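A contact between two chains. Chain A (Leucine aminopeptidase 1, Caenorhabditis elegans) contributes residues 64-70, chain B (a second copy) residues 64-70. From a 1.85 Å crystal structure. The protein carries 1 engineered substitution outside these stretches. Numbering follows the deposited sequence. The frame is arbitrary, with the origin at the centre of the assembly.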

# COMPACT_ATOMS: atom_id res chain seq x y z
N ARG A 64 40.41 -9.78 6.57
CA ARG A 64 41.32 -9.07 5.68
C ARG A 64 42.20 -8.12 6.48
O ARG A 64 41.71 -7.33 7.28
CB ARG A 64 40.58 -8.29 4.60
CG ARG A 64 41.51 -7.38 3.79
CD ARG A 64 40.79 -6.45 2.86
NE ARG A 64 40.18 -5.31 3.55
CZ ARG A 64 38.86 -5.07 3.59
NH1 ARG A 64 37.97 -5.88 3.00
NH2 ARG A 64 38.43 -3.99 4.24
N HIS A 65 43.51 -8.21 6.24
CA HIS A 65 44.48 -7.44 6.99
C HIS A 65 45.43 -6.68 6.07
O HIS A 65 46.09 -7.28 5.21
CB HIS A 65 45.23 -8.35 7.96
CG HIS A 65 44.36 -8.83 9.08
ND1 HIS A 65 43.53 -9.93 8.94
CD2 HIS A 65 44.11 -8.32 10.31
CE1 HIS A 65 42.84 -10.10 10.06
NE2 HIS A 65 43.19 -9.14 10.91
N PRO A 66 45.51 -5.37 6.23
CA PRO A 66 46.39 -4.56 5.38
C PRO A 66 47.87 -4.79 5.73
O PRO A 66 48.23 -4.92 6.92
CB PRO A 66 45.96 -3.13 5.70
CG PRO A 66 45.47 -3.23 7.14
CD PRO A 66 44.76 -4.55 7.20
N LEU A 67 48.71 -4.87 4.70
CA LEU A 67 50.14 -5.10 4.87
C LEU A 67 50.95 -3.87 4.51
O LEU A 67 52.19 -3.90 4.48
CB LEU A 67 50.60 -6.30 4.02
CG LEU A 67 49.85 -7.61 4.28
CD1 LEU A 67 50.38 -8.71 3.34
CD2 LEU A 67 49.96 -8.03 5.75
N HIS A 68 50.23 -2.78 4.26
CA HIS A 68 50.82 -1.53 3.75
C HIS A 68 49.71 -0.50 3.85
O HIS A 68 48.55 -0.87 4.00
CB HIS A 68 51.26 -1.69 2.28
CG HIS A 68 51.99 -0.51 1.73
ND1 HIS A 68 51.37 0.44 0.94
CD2 HIS A 68 53.27 -0.11 1.86
CE1 HIS A 68 52.25 1.37 0.60
NE2 HIS A 68 53.41 1.05 1.14
N TYR A 69 50.05 0.79 3.81
CA TYR A 69 49.00 1.81 3.88
C TYR A 69 48.04 1.85 2.69
O TYR A 69 46.93 2.35 2.83
CB TYR A 69 49.54 3.20 4.27
CG TYR A 69 50.37 3.89 3.20
CD1 TYR A 69 49.76 4.64 2.19
CD2 TYR A 69 51.76 3.82 3.21
CE1 TYR A 69 50.52 5.28 1.20
CE2 TYR A 69 52.52 4.45 2.22
CZ TYR A 69 51.89 5.17 1.23
OH TYR A 69 52.65 5.79 0.28
N GLU A 70 48.44 1.29 1.53
CA GLU A 70 47.55 1.28 0.35
C GLU A 70 47.74 0.15 -0.65
O GLU A 70 46.84 -0.12 -1.44
CB GLU A 70 47.59 2.62 -0.38
CG GLU A 70 48.94 2.93 -0.99
CD GLU A 70 48.95 4.21 -1.80
OE1 GLU A 70 47.93 4.93 -1.80
OE2 GLU A 70 49.99 4.47 -2.46
N ARG B 64 41.14 7.16 5.25
CA ARG B 64 41.72 6.41 6.35
C ARG B 64 42.73 5.40 5.83
O ARG B 64 42.43 4.63 4.91
CB ARG B 64 40.65 5.68 7.18
CG ARG B 64 41.26 4.72 8.21
CD ARG B 64 40.24 3.85 8.88
NE ARG B 64 39.78 2.75 8.04
CZ ARG B 64 38.52 2.58 7.63
NH1 ARG B 64 37.56 3.46 7.95
NH2 ARG B 64 38.22 1.54 6.87
N HIS B 65 43.92 5.41 6.43
CA HIS B 65 45.01 4.56 5.98
C HIS B 65 45.61 3.76 7.13
O HIS B 65 46.04 4.32 8.15
CB HIS B 65 46.06 5.42 5.27
CG HIS B 65 45.57 5.95 3.96
ND1 HIS B 65 44.81 7.10 3.86
CD2 HIS B 65 45.66 5.44 2.70
CE1 HIS B 65 44.48 7.30 2.60
NE2 HIS B 65 44.99 6.32 1.87
N PRO B 66 45.65 2.44 6.98
CA PRO B 66 46.20 1.59 8.04
C PRO B 66 47.74 1.72 8.13
O PRO B 66 48.42 1.82 7.09
CB PRO B 66 45.79 0.19 7.60
CG PRO B 66 45.74 0.30 6.08
CD PRO B 66 45.16 1.67 5.83
N LEU B 67 48.25 1.76 9.35
CA LEU B 67 49.68 1.90 9.60
C LEU B 67 50.27 0.62 10.16
O LEU B 67 51.45 0.58 10.55
CB LEU B 67 49.95 3.07 10.56
CG LEU B 67 49.39 4.43 10.10
CD1 LEU B 67 49.70 5.50 11.16
CD2 LEU B 67 49.94 4.83 8.73
N HIS B 68 49.45 -0.42 10.19
CA HIS B 68 49.79 -1.70 10.83
C HIS B 68 48.69 -2.66 10.42
O HIS B 68 47.64 -2.21 9.95
CB HIS B 68 49.80 -1.55 12.37
CG HIS B 68 50.27 -2.77 13.09
ND1 HIS B 68 49.39 -3.67 13.67
CD2 HIS B 68 51.51 -3.25 13.33
CE1 HIS B 68 50.08 -4.65 14.24
NE2 HIS B 68 51.37 -4.41 14.05
N TYR B 69 48.92 -3.96 10.54
CA TYR B 69 47.88 -4.92 10.16
C TYR B 69 46.61 -4.88 11.04
O TYR B 69 45.56 -5.31 10.58
CB TYR B 69 48.42 -6.34 9.93
CG TYR B 69 48.86 -7.08 11.19
CD1 TYR B 69 47.94 -7.77 11.97
CD2 TYR B 69 50.20 -7.09 11.57
CE1 TYR B 69 48.35 -8.46 13.13
CE2 TYR B 69 50.60 -7.76 12.73
CZ TYR B 69 49.68 -8.43 13.49
OH TYR B 69 50.09 -9.09 14.62
N GLU B 70 46.70 -4.34 12.26
CA GLU B 70 45.52 -4.27 13.14
C GLU B 70 45.49 -3.14 14.17
O GLU B 70 44.42 -2.81 14.67
CB GLU B 70 45.26 -5.60 13.84
CG GLU B 70 46.37 -5.98 14.81
CD GLU B 70 46.07 -7.25 15.57
OE1 GLU B 70 45.05 -7.91 15.28
OE2 GLU B 70 46.85 -7.57 16.50
O HOH W 1 43.00 -8.40 13.65
O HOH W 2 45.54 5.56 -0.82

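Residues 64-70 of two copies of leucine aminopeptidase 1 meet across an exact two-fold axis, so each contact described along chain B recurs with the chains exchanged. The stretches bury 419 Å² between them, both sides summed, and no direct hydrogen bond crosses; packing, CA-H...O contacts and water-mediated links join them. B:Arg64, in the strand that continues through B:Pro66, directs its CA-to-CB bond away and makes no contact. B:His65 points its CA-to-CB bond toward chain A with chi1 in the m rotamer. Its CD2 lies 3.3 Å from the backbone O of A:Tyr69, which sits at the edge of the imidazole near the ring plane, so a carbon-bound hydrogen rather than the ring face meets the oxygen. B:His65 NE2 is 2.8 Å from the O of water 2, which in turn donates to A:Glu70 OE1 at 2.7 Å; the water thus spans a gap that the two side chains do not close directly. B:Pro66 meets its symmetry mate near the axis: B:Pro66 CG lies 3.5 Å from A:Pro66 CB, an apolar contact between two prolines whose CA-to-CB bonds both point toward the other chain. The same CG is 3.7 Å from A:His68 O, while the carbonyl B:Pro66 O receives a CA-H...O contact from A:Tyr69 CA at 3.3 Å, with an angle of 139° at the hydrogen. B:Leu67 and B:His68 turn their CA-to-CB bonds away. B:His68 touches chain A through its backbone O, 3.7 Å from A:Pro66 CG, while its ND1 accepts a hydrogen bond from B:Glu70 N at 3.1 Å and a nearly straight 163°. B:Tyr69, chi1 p, has its CA-to-CB bond sideways, yet 76 Å² of the residue is covered; its CD1 comes within 4.2 Å of A:His65 CD2, at the edge of the phenol ring. B:Glu70 closes the stretch, its OE1 accepting from water 1, whose O lies 2.7 Å away and also 2.8 Å from A:His65 NE2.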